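Local structure of mannose-6-phosphate isomerase (Bacillus subtilis, 1QWR) at residues A[18-23]-A[90-95]; A[96-101]-A[195-200]; A[132-137]-A[172-177]. The protein probably interconverts D-mannose 6-phosphate and D-fructose 6-phosphate as a type 1 mannose-6-phosphate isomerase, and binds one zinc ion per subunit. One frame throughout, in Å; residues are numbered along the deposited sequence.

Contact 1. Residues A[18-23]-A[90-95]. With SO4 (sulfate ion), chain C.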
loop_
_atom_site.group_PDB
_atom_site.type_symbol
_atom_site.label_atom_id
_atom_site.label_comp_id
_atom_site.label_asym_id
_atom_site.label_seq_id
_atom_site.Cartn_x
_atom_site.Cartn_y
_atom_site.Cartn_z
ATOM N N LYS A 18 -0.822 -14.967 -5.835
ATOM C CA LYS A 18 -2.033 -15.006 -5.025
ATOM C C LYS A 18 -3.108 -15.729 -5.818
ATOM O O LYS A 18 -3.196 -15.567 -7.041
ATOM C CB LYS A 18 -2.517 -13.591 -4.716
ATOM C CG LYS A 18 -1.650 -12.822 -3.722
ATOM C CD LYS A 18 -1.914 -13.295 -2.287
ATOM C CE LYS A 18 -1.050 -12.519 -1.286
ATOM N NZ LYS A 18 -1.372 -12.837 0.137
ATOM N N ILE A 19 -3.937 -16.508 -5.134
ATOM C CA ILE A 19 -4.982 -17.210 -5.861
ATOM C C ILE A 19 -5.900 -16.202 -6.534
ATOM O O ILE A 19 -6.503 -16.509 -7.559
ATOM C CB ILE A 19 -5.816 -18.135 -4.931
ATOM C CG1 ILE A 19 -6.618 -17.313 -3.913
ATOM C CG2 ILE A 19 -4.889 -19.090 -4.213
ATOM C CD1 ILE A 19 -7.574 -18.181 -3.048
ATOM N N TRP A 20 -5.996 -14.990 -5.974
ATOM C CA TRP A 20 -6.861 -13.962 -6.535
ATOM C C TRP A 20 -6.121 -13.020 -7.495
ATOM O O TRP A 20 -6.686 -12.039 -7.991
ATOM C CB TRP A 20 -7.512 -13.143 -5.411
ATOM C CG TRP A 20 -6.557 -12.659 -4.337
ATOM C CD1 TRP A 20 -6.333 -13.234 -3.112
ATOM C CD2 TRP A 20 -5.710 -11.495 -4.394
ATOM N NE1 TRP A 20 -5.403 -12.499 -2.405
ATOM C CE2 TRP A 20 -5.008 -11.427 -3.166
ATOM C CE3 TRP A 20 -5.480 -10.505 -5.362
ATOM C CZ2 TRP A 20 -4.089 -10.400 -2.878
ATOM C CZ3 TRP A 20 -4.569 -9.489 -5.082
ATOM C CH2 TRP A 20 -3.885 -9.446 -3.847
ATOM N N GLY A 21 -4.860 -13.333 -7.753
ATOM C CA GLY A 21 -4.060 -12.504 -8.640
ATOM C C GLY A 21 -4.270 -12.774 -10.121
ATOM O O GLY A 21 -4.958 -13.726 -10.512
ATOM N N GLY A 22 -3.670 -11.924 -10.946
ATOM C CA GLY A 22 -3.791 -12.063 -12.389
ATOM C C GLY A 22 -2.508 -11.670 -13.101
ATOM O O GLY A 22 -1.418 -11.958 -12.615
ATOM N N THR A 23 -2.646 -11.001 -14.249
ATOM C CA THR A 23 -1.491 -10.572 -15.043
ATOM C C THR A 23 -1.504 -9.060 -15.272
ATOM O O THR A 23 -0.685 -8.553 -16.029
ATOM C CB THR A 23 -1.454 -11.269 -16.465
ATOM O OG1 THR A 23 -2.632 -10.921 -17.197
ATOM C CG2 THR A 23 -1.388 -12.787 -16.343
ATOM N N LEU A 90 -1.621 -3.737 -6.181
ATOM C CA LEU A 90 -2.417 -4.957 -6.066
ATOM C C LEU A 90 -3.294 -5.194 -7.291
ATOM O O LEU A 90 -4.041 -4.305 -7.703
ATOM C CB LEU A 90 -3.336 -4.879 -4.847
ATOM C CG LEU A 90 -2.699 -4.514 -3.502
ATOM C CD1 LEU A 90 -3.790 -4.340 -2.449
ATOM C CD2 LEU A 90 -1.725 -5.592 -3.096
ATOM N N ASP A 91 -3.186 -6.392 -7.855
ATOM C CA ASP A 91 -3.979 -6.787 -9.016
ATOM C C ASP A 91 -5.057 -7.700 -8.456
ATOM O O ASP A 91 -4.846 -8.927 -8.313
ATOM C CB ASP A 91 -3.104 -7.563 -10.008
ATOM C CG ASP A 91 -3.898 -8.104 -11.192
ATOM O OD1 ASP A 91 -5.100 -7.769 -11.329
ATOM O OD2 ASP A 91 -3.294 -8.872 -11.976
ATOM N N VAL A 92 -6.185 -7.094 -8.099
ATOM C CA VAL A 92 -7.288 -7.845 -7.508
ATOM C C VAL A 92 -8.221 -8.322 -8.623
ATOM O O VAL A 92 -9.225 -7.679 -8.939
ATOM C CB VAL A 92 -8.056 -6.976 -6.493
ATOM C CG1 VAL A 92 -9.030 -7.854 -5.670
ATOM C CG2 VAL A 92 -7.073 -6.284 -5.526
ATOM N N LYS A 93 -7.838 -9.437 -9.227
ATOM C CA LYS A 93 -8.593 -10.054 -10.313
ATOM C C LYS A 93 -9.835 -10.702 -9.718
ATOM O O LYS A 93 -10.947 -10.501 -10.216
ATOM C CB LYS A 93 -7.729 -11.114 -11.011
ATOM C CG LYS A 93 -8.414 -11.744 -12.218
ATOM C CD LYS A 93 -7.494 -12.693 -12.936
ATOM C CE LYS A 93 -8.220 -13.337 -14.127
ATOM N NZ LYS A 93 -7.359 -14.327 -14.831
ATOM N N GLU A 94 -9.638 -11.484 -8.655
ATOM C CA GLU A 94 -10.756 -12.132 -7.965
ATOM C C GLU A 94 -10.833 -11.552 -6.541
ATOM O O GLU A 94 -9.972 -10.766 -6.138
ATOM C CB GLU A 94 -10.553 -13.653 -7.899
ATOM C CG GLU A 94 -10.502 -14.376 -9.258
ATOM C CD GLU A 94 -11.757 -14.184 -10.097
ATOM O OE1 GLU A 94 -12.853 -14.046 -9.516
ATOM O OE2 GLU A 94 -11.650 -14.180 -11.348
ATOM N N ASP A 95 -11.850 -11.945 -5.776
ATOM C CA ASP A 95 -12.020 -11.432 -4.408
ATOM C C ASP A 95 -10.883 -11.818 -3.462
ATOM O O ASP A 95 -10.357 -12.936 -3.533
ATOM C CB ASP A 95 -13.318 -11.969 -3.781
ATOM C CG ASP A 95 -14.575 -11.462 -4.463
ATOM O OD1 ASP A 95 -14.630 -10.289 -4.871
ATOM O OD2 ASP A 95 -15.539 -12.250 -4.551
HETATM S S SO4 C . -5.219 -12.003 1.200
HETATM O O1 SO4 C . -6.616 -12.420 0.922
HETATM O O2 SO4 C . -4.304 -12.638 0.246
HETATM O O3 SO4 C . -4.849 -12.357 2.579
HETATM O O4 SO4 C . -5.130 -10.538 1.042
#

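Contact 2. Residues A[96-101]-A[195-200]. With ZN (zinc ion), chain E; SO4 (sulfate ion), chain C.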
loop_
_atom_site.group_PDB
_atom_site.type_symbol
_atom_site.label_atom_id
_atom_site.label_comp_id
_atom_site.label_asym_id
_atom_site.label_seq_id
_atom_site.Cartn_x
_atom_site.Cartn_y
_atom_site.Cartn_z
ATOM N N THR A 96 -10.490 -10.912 -2.562
ATOM C CA THR A 96 -9.451 -11.309 -1.619
ATOM C C THR A 96 -10.194 -11.821 -0.392
ATOM O O THR A 96 -11.414 -11.665 -0.287
ATOM C CB THR A 96 -8.514 -10.151 -1.171
ATOM O OG1 THR A 96 -9.256 -9.214 -0.385
ATOM C CG2 THR A 96 -7.911 -9.445 -2.379
ATOM N N SER A 97 -9.459 -12.407 0.543
ATOM C CA SER A 97 -10.083 -12.948 1.756
ATOM C C SER A 97 -10.681 -11.863 2.648
ATOM O O SER A 97 -10.298 -10.697 2.563
ATOM C CB SER A 97 -9.050 -13.752 2.553
ATOM O OG SER A 97 -8.065 -12.900 3.135
ATOM N N ILE A 98 -11.641 -12.240 3.490
ATOM C CA ILE A 98 -12.244 -11.275 4.418
ATOM C C ILE A 98 -11.267 -11.349 5.585
ATOM O O ILE A 98 -10.940 -12.450 6.065
ATOM C CB ILE A 98 -13.667 -11.703 4.834
ATOM C CG1 ILE A 98 -14.585 -11.668 3.606
ATOM C CG2 ILE A 98 -14.206 -10.767 5.889
ATOM C CD1 ILE A 98 -16.021 -12.027 3.885
ATOM N N LYS A 99 -10.788 -10.192 6.034
ATOM C CA LYS A 99 -9.758 -10.194 7.059
ATOM C C LYS A 99 -9.718 -8.965 7.945
ATOM O O LYS A 99 -10.447 -7.999 7.726
ATOM C CB LYS A 99 -8.403 -10.332 6.342
ATOM C CG LYS A 99 -8.212 -9.306 5.207
ATOM C CD LYS A 99 -7.044 -9.697 4.304
ATOM C CE LYS A 99 -6.995 -8.848 3.042
ATOM N NZ LYS A 99 -7.672 -9.495 1.886
ATOM N N VAL A 100 -8.836 -9.026 8.943
ATOM C CA VAL A 100 -8.597 -7.921 9.864
ATOM C C VAL A 100 -7.094 -7.904 10.176
ATOM O O VAL A 100 -6.459 -8.965 10.275
ATOM C CB VAL A 100 -9.384 -8.088 11.193
ATOM C CG1 VAL A 100 -9.112 -9.444 11.792
ATOM C CG2 VAL A 100 -8.974 -7.006 12.189
ATOM N N HIS A 101 -6.524 -6.707 10.328
ATOM C CA HIS A 101 -5.110 -6.575 10.664
ATOM C C HIS A 101 -5.041 -6.069 12.084
ATOM O O HIS A 101 -5.802 -5.187 12.463
ATOM C CB HIS A 101 -4.402 -5.543 9.761
ATOM C CG HIS A 101 -4.420 -5.906 8.318
ATOM N ND1 HIS A 101 -3.799 -7.037 7.832
ATOM C CD2 HIS A 101 -4.952 -5.272 7.242
ATOM C CE1 HIS A 101 -3.950 -7.086 6.519
ATOM N NE2 HIS A 101 -4.643 -6.029 6.139
ATOM N N TYR A 195 -5.159 -11.628 9.680
ATOM C CA TYR A 195 -6.012 -12.664 10.257
ATOM C C TYR A 195 -7.229 -12.816 9.346
ATOM O O TYR A 195 -8.069 -11.917 9.266
ATOM C CB TYR A 195 -6.450 -12.278 11.683
ATOM C CG TYR A 195 -5.290 -12.025 12.640
ATOM C CD1 TYR A 195 -4.134 -12.813 12.596
ATOM C CD2 TYR A 195 -5.357 -11.009 13.598
ATOM C CE1 TYR A 195 -3.077 -12.589 13.486
ATOM C CE2 TYR A 195 -4.314 -10.779 14.487
ATOM C CZ TYR A 195 -3.177 -11.568 14.427
ATOM O OH TYR A 195 -2.142 -11.338 15.301
ATOM N N ARG A 196 -7.315 -13.949 8.648
ATOM C CA ARG A 196 -8.430 -14.192 7.736
ATOM C C ARG A 196 -9.592 -14.859 8.445
ATOM O O ARG A 196 -9.377 -15.730 9.287
ATOM C CB ARG A 196 -8.022 -15.135 6.611
ATOM C CG ARG A 196 -6.809 -14.718 5.857
ATOM C CD ARG A 196 -6.705 -15.508 4.560
ATOM N NE ARG A 196 -5.471 -15.175 3.866
ATOM C CZ ARG A 196 -4.333 -15.828 4.028
ATOM N NH1 ARG A 196 -4.269 -16.859 4.856
ATOM N NH2 ARG A 196 -3.256 -15.441 3.365
ATOM N N VAL A 197 -10.812 -14.462 8.101
ATOM C CA VAL A 197 -11.971 -15.100 8.702
ATOM C C VAL A 197 -12.694 -15.928 7.644
ATOM O O VAL A 197 -13.399 -16.877 7.971
ATOM C CB VAL A 197 -12.962 -14.077 9.327
ATOM C CG1 VAL A 197 -12.219 -13.182 10.329
ATOM C CG2 VAL A 197 -13.631 -13.237 8.263
ATOM N N TYR A 198 -12.496 -15.585 6.373
ATOM C CA TYR A 198 -13.161 -16.300 5.281
ATOM C C TYR A 198 -12.425 -16.123 3.962
ATOM O O TYR A 198 -12.025 -15.006 3.617
ATOM C CB TYR A 198 -14.592 -15.791 5.122
ATOM C CG TYR A 198 -15.411 -16.573 4.121
ATOM C CD1 TYR A 198 -15.458 -17.963 4.175
ATOM C CD2 TYR A 198 -16.164 -15.922 3.141
ATOM C CE1 TYR A 198 -16.241 -18.699 3.273
ATOM C CE2 TYR A 198 -16.953 -16.648 2.239
ATOM C CZ TYR A 198 -16.980 -18.035 2.313
ATOM O OH TYR A 198 -17.733 -18.760 1.413
ATOM N N ASP A 199 -12.257 -17.219 3.223
ATOM C CA ASP A 199 -11.550 -17.179 1.940
ATOM C C ASP A 199 -12.307 -17.914 0.833
ATOM O O ASP A 199 -11.697 -18.490 -0.075
ATOM C CB ASP A 199 -10.148 -17.769 2.083
ATOM C CG ASP A 199 -9.251 -17.435 0.902
ATOM O OD1 ASP A 199 -9.375 -16.317 0.366
ATOM O OD2 ASP A 199 -8.407 -18.271 0.515
ATOM N N TYR A 200 -13.633 -17.917 0.947
ATOM C CA TYR A 200 -14.496 -18.523 -0.052
ATOM C C TYR A 200 -14.219 -19.997 -0.341
ATOM O O TYR A 200 -14.538 -20.484 -1.425
ATOM C CB TYR A 200 -14.393 -17.692 -1.337
ATOM C CG TYR A 200 -14.793 -16.252 -1.132
ATOM C CD1 TYR A 200 -16.139 -15.893 -1.037
ATOM C CD2 TYR A 200 -13.831 -15.251 -0.963
ATOM C CE1 TYR A 200 -16.518 -14.572 -0.777
ATOM C CE2 TYR A 200 -14.197 -13.931 -0.699
ATOM C CZ TYR A 200 -15.540 -13.598 -0.608
ATOM O OH TYR A 200 -15.917 -12.298 -0.355
HETATM ZN ZN ZN E . -5.679 -5.578 3.903
HETATM S S SO4 C . -5.219 -12.003 1.200
HETATM O O1 SO4 C . -6.616 -12.420 0.922
HETATM O O2 SO4 C . -4.304 -12.638 0.246
HETATM O O3 SO4 C . -4.849 -12.357 2.579
HETATM O O4 SO4 C . -5.130 -10.538 1.042
HETATM O O HOH W 1 -13.845 -10.488 -0.720
HETATM O O HOH W 2 -3.115 -5.543 3.494
#

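Contact 3. Residues A[132-137]-A[172-177]. With ZN (zinc ion), chain E.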
loop_
_atom_site.group_PDB
_atom_site.type_symbol
_atom_site.label_atom_id
_atom_site.label_comp_id
_atom_site.label_asym_id
_atom_site.label_seq_id
_atom_site.Cartn_x
_atom_site.Cartn_y
_atom_site.Cartn_z
ATOM N N ILE A 132 -15.925 -2.946 -2.346
ATOM C CA ILE A 132 -14.986 -3.359 -1.316
ATOM C C ILE A 132 -15.858 -3.706 -0.104
ATOM O O ILE A 132 -17.000 -3.240 0.007
ATOM C CB ILE A 132 -13.990 -2.243 -0.911
ATOM C CG1 ILE A 132 -14.734 -1.052 -0.323
ATOM C CG2 ILE A 132 -13.137 -1.864 -2.117
ATOM C CD1 ILE A 132 -13.812 0.004 0.326
ATOM N N ILE A 133 -15.324 -4.544 0.773
ATOM C CA ILE A 133 -16.000 -4.903 2.013
ATOM C C ILE A 133 -15.261 -4.051 3.033
ATOM O O ILE A 133 -14.028 -4.096 3.109
ATOM C CB ILE A 133 -15.817 -6.392 2.336
ATOM C CG1 ILE A 133 -16.579 -7.226 1.310
ATOM C CG2 ILE A 133 -16.319 -6.690 3.744
ATOM C CD1 ILE A 133 -16.229 -8.702 1.333
ATOM N N TYR A 134 -16.010 -3.262 3.796
ATOM C CA TYR A 134 -15.424 -2.361 4.786
ATOM C C TYR A 134 -16.357 -2.205 5.987
ATOM O O TYR A 134 -17.376 -1.507 5.899
ATOM C CB TYR A 134 -15.201 -0.979 4.153
ATOM C CG TYR A 134 -14.434 0.011 5.005
ATOM C CD1 TYR A 134 -13.074 0.246 4.783
ATOM C CD2 TYR A 134 -15.071 0.749 6.004
ATOM C CE1 TYR A 134 -12.378 1.192 5.533
ATOM C CE2 TYR A 134 -14.385 1.702 6.758
ATOM C CZ TYR A 134 -13.039 1.919 6.515
ATOM O OH TYR A 134 -12.365 2.864 7.237
ATOM N N GLY A 135 -15.993 -2.833 7.102
ATOM C CA GLY A 135 -16.803 -2.742 8.303
ATOM C C GLY A 135 -17.832 -3.851 8.393
ATOM O O GLY A 135 -17.945 -4.679 7.482
ATOM N N HIS A 136 -18.601 -3.849 9.482
ATOM C CA HIS A 136 -19.609 -4.882 9.705
ATOM C C HIS A 136 -20.735 -4.361 10.592
ATOM O O HIS A 136 -20.666 -3.254 11.116
ATOM C CB HIS A 136 -18.969 -6.090 10.373
ATOM C CG HIS A 136 -18.473 -5.801 11.752
ATOM N ND1 HIS A 136 -17.214 -5.298 12.003
ATOM C CD2 HIS A 136 -19.104 -5.858 12.948
ATOM C CE1 HIS A 136 -17.093 -5.053 13.296
ATOM N NE2 HIS A 136 -18.227 -5.382 13.890
ATOM N N THR A 137 -21.759 -5.183 10.786
ATOM C CA THR A 137 -22.914 -4.763 11.579
ATOM C C THR A 137 -23.002 -5.324 12.997
ATOM O O THR A 137 -23.922 -4.965 13.744
ATOM C CB THR A 137 -24.222 -5.164 10.874
ATOM O OG1 THR A 137 -24.223 -6.582 10.675
ATOM C CG2 THR A 137 -24.345 -4.460 9.532
ATOM N N SER A 172 -6.211 -0.298 11.565
ATOM C CA SER A 172 -6.062 -1.683 11.993
ATOM C C SER A 172 -7.310 -1.946 12.856
ATOM O O SER A 172 -7.847 -1.015 13.495
ATOM C CB SER A 172 -4.798 -1.851 12.824
ATOM O OG SER A 172 -4.807 -0.966 13.931
ATOM N N GLY A 173 -7.771 -3.193 12.853
ATOM C CA GLY A 173 -8.967 -3.562 13.601
ATOM C C GLY A 173 -10.200 -3.548 12.700
ATOM O O GLY A 173 -11.291 -3.960 13.111
ATOM N N THR A 174 -10.042 -3.063 11.469
ATOM C CA THR A 174 -11.171 -2.980 10.536
ATOM C C THR A 174 -11.346 -4.268 9.759
ATOM O O THR A 174 -10.405 -4.747 9.136
ATOM C CB THR A 174 -10.969 -1.834 9.503
ATOM O OG1 THR A 174 -10.766 -0.600 10.199
ATOM C CG2 THR A 174 -12.172 -1.706 8.578
ATOM N N LEU A 175 -12.555 -4.836 9.792
ATOM C CA LEU A 175 -12.838 -6.052 9.035
ATOM C C LEU A 175 -12.998 -5.566 7.608
ATOM O O LEU A 175 -13.752 -4.627 7.347
ATOM C CB LEU A 175 -14.139 -6.696 9.522
ATOM C CG LEU A 175 -14.446 -8.054 8.901
ATOM C CD1 LEU A 175 -13.419 -9.085 9.348
ATOM C CD2 LEU A 175 -15.855 -8.467 9.319
ATOM N N HIS A 176 -12.291 -6.187 6.673
ATOM C CA HIS A 176 -12.363 -5.712 5.299
ATOM C C HIS A 176 -11.904 -6.734 4.267
ATOM O O HIS A 176 -11.473 -7.841 4.598
ATOM C CB HIS A 176 -11.472 -4.484 5.140
ATOM C CG HIS A 176 -10.016 -4.787 5.334
ATOM N ND1 HIS A 176 -9.454 -4.987 6.578
ATOM C CD2 HIS A 176 -9.032 -5.028 4.438
ATOM C CE1 HIS A 176 -8.192 -5.341 6.436
ATOM N NE2 HIS A 176 -7.913 -5.375 5.149
ATOM N N ALA A 177 -12.015 -6.325 3.005
ATOM C CA ALA A 177 -11.562 -7.114 1.868
ATOM C C ALA A 177 -11.720 -6.318 0.578
ATOM O O ALA A 177 -12.728 -5.628 0.373
ATOM C CB ALA A 177 -12.350 -8.408 1.748
HETATM ZN ZN ZN E . -5.679 -5.578 3.903
HETATM O O HOH W 3 -14.726 -3.367 10.911
HETATM O O HOH W 2 -3.115 -5.543 3.494
#

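Contact 1. Residues A[18-23]-A[90-95]
The indole of W20 carries CB of K18 on one face, 3.6 Å above the plane and over its centre, while its edge meets polar atoms at two places. On the pyrrole side NE1 gives a nearly straight hydrogen bond (165°) to O2 of the sulfate, at 2.9 Å; on the benzo side CZ3 lies 3.3 Å from the carbonyl O of D91. CG of W20 takes the crowded position between backbone N and carbonyl carbon (chi1 48°), a torsion that goes with a ring whose CZ3 comes near both D91 O and CG2 of V92. K18, bent at chi2, runs over the ring and brings NZ to the same sulfate O2. K18 to G21 form a type I beta turn in the loop between strand 9-17 and helix 24-29, and this turn docks on the end of strand 85-92 where the chain leaves the sheet through an inverse gamma turn centred on V92. The carbonyl O of W20 grips that exit: E94 N binds it at 3.1 Å on a lone pair (169°), and K93 N adds a weak bond. An alanine here removes NE1 and the ring, and would probably loosen the hold on the sulfate and the packing of K18 and V92. Beyond the turn, G22 lies so near K93 and D91 that any CB there would collide with K93 CD. CG of D91, anti to the backbone N, directs OD2 toward helix 24-29, where it accepts a hydrogen bond from A24 N.

Contact 2. Residues A[96-101]-A[195-200]
Two ions are held here, and the residues that touch them make up the first shell. Sulfate O1 is gripped by S97 through both N and OG, the hydroxyl at 2.7 Å; K99 NZ binds O4 at 2.9 Å, and R196 NE reaches O3 at 3.2 Å. R196 is an active-site residue by similarity, and this cluster of donors, several of them cationic, to which K18, W20 and R210 add theirs, is consistent with a site suited to a substrate phosphate. H101 NE2 meets zinc at the ring edge, 2.5 Å away, beside E119, H176 and a water.

A second shell sets these groups. The amine of K99, swung round at chi4 (-95°), donates to T96 OG1 and to a lone pair of S97 O; H101 ND1 binds A193 O, and R196 NH1 binds E211 O.

Beneath both shells, strands 98-100 and 195-198 form a two-stranded antiparallel ribbon broken by a classic beta bulge, with V197 and Y198 both facing I98. I98 N donates to Y198 O at 2.8 Å and I98 O accepts from V197 N, whereas V100 and Y195 make a regular hydrogen-bonded pair. K99 and R196, a non-hydrogen-bonded pair, thus share the sulfate-bearing face. The other carries I98, V100, Y195 and Y198, and there I98 CD1 meets the edge of the Y198 ring at CD2. At the bulge I98 CG2 presses tightly on V197 CG2 (3.5 Å). Farther out, one water bridges T96 O and Y200 OH.

Contact 3. Residues A[132-137]-A[172-177]
Strand 131-136 is the middle member of a three-stranded antiparallel sheet in this cupin-family enzyme, and the chain at 172-177 runs into strand 176-178, which lies along one side of it. Backbone bonding fixes the register. I133 and A177 form a hydrogen-bonded pair: I133 N donates to A177 O at 2.8 Å in an almost straight line (175°), while the return bond from A177 N approaches I133 O from above the carbonyl plane. G135 N then binds L175 O at 2.9 Å, nearly along the C=O axis. G135 has a positive phi, at which a CB would press against the preceding carbonyl O.

Apolar packing accompanies these bonds. On the face of I133 and A177, CD1 of the isoleucine rests 3.9 Å from CB of the alanine, close to I98. On the face of Y134 and H176 a CH-pi contact forms: CG2 of T174 sits over the centre of the Y134 ring, 4.2 Å from the centroid. The polar ends of both residues are held from outside, Y134 OH by Y169 O and T174 OG1 by P171 O. Separately, L175 and H136 cross at about a right angle, with leucine CD2 against histidine CB.

A water joins the segments near H136, accepting from L175 N and touching H136 ND1 weakly.

Metal coordination belongs to H176, whose NE2 binds zinc at 2.6 Å together with H101, E119 and a water. CG lies between backbone N and carbonyl carbon (chi1 65°), carrying the ring away from strand 131-136. Its rotation is set from the opposite nitrogen: ND1 donates to T174 O at 2.7 Å, the oxygen only 1° out of the imidazole plane.

In the fold
From the N terminus, the chain leaves strand 9-17 and meets contact 1, which closes a loop of 66 residues holding helices 24-29 and 64-70 when strand 85-92 ends. Contact 2 opens at once, in series with it, and closes 93 residues later at strand 195-198. Nested inside that larger loop is contact 3, whose own 34-residue excursion includes helices 141-149 and 153-156. Contacts 1 and 2 meet where W20 packs on T96, and both reach the sulfate. Contacts 2 and 3 share the zinc and are joined by a probable hydrogen bond between K99 O and H176 N, linking the two-stranded ribbon to the three-stranded sheet.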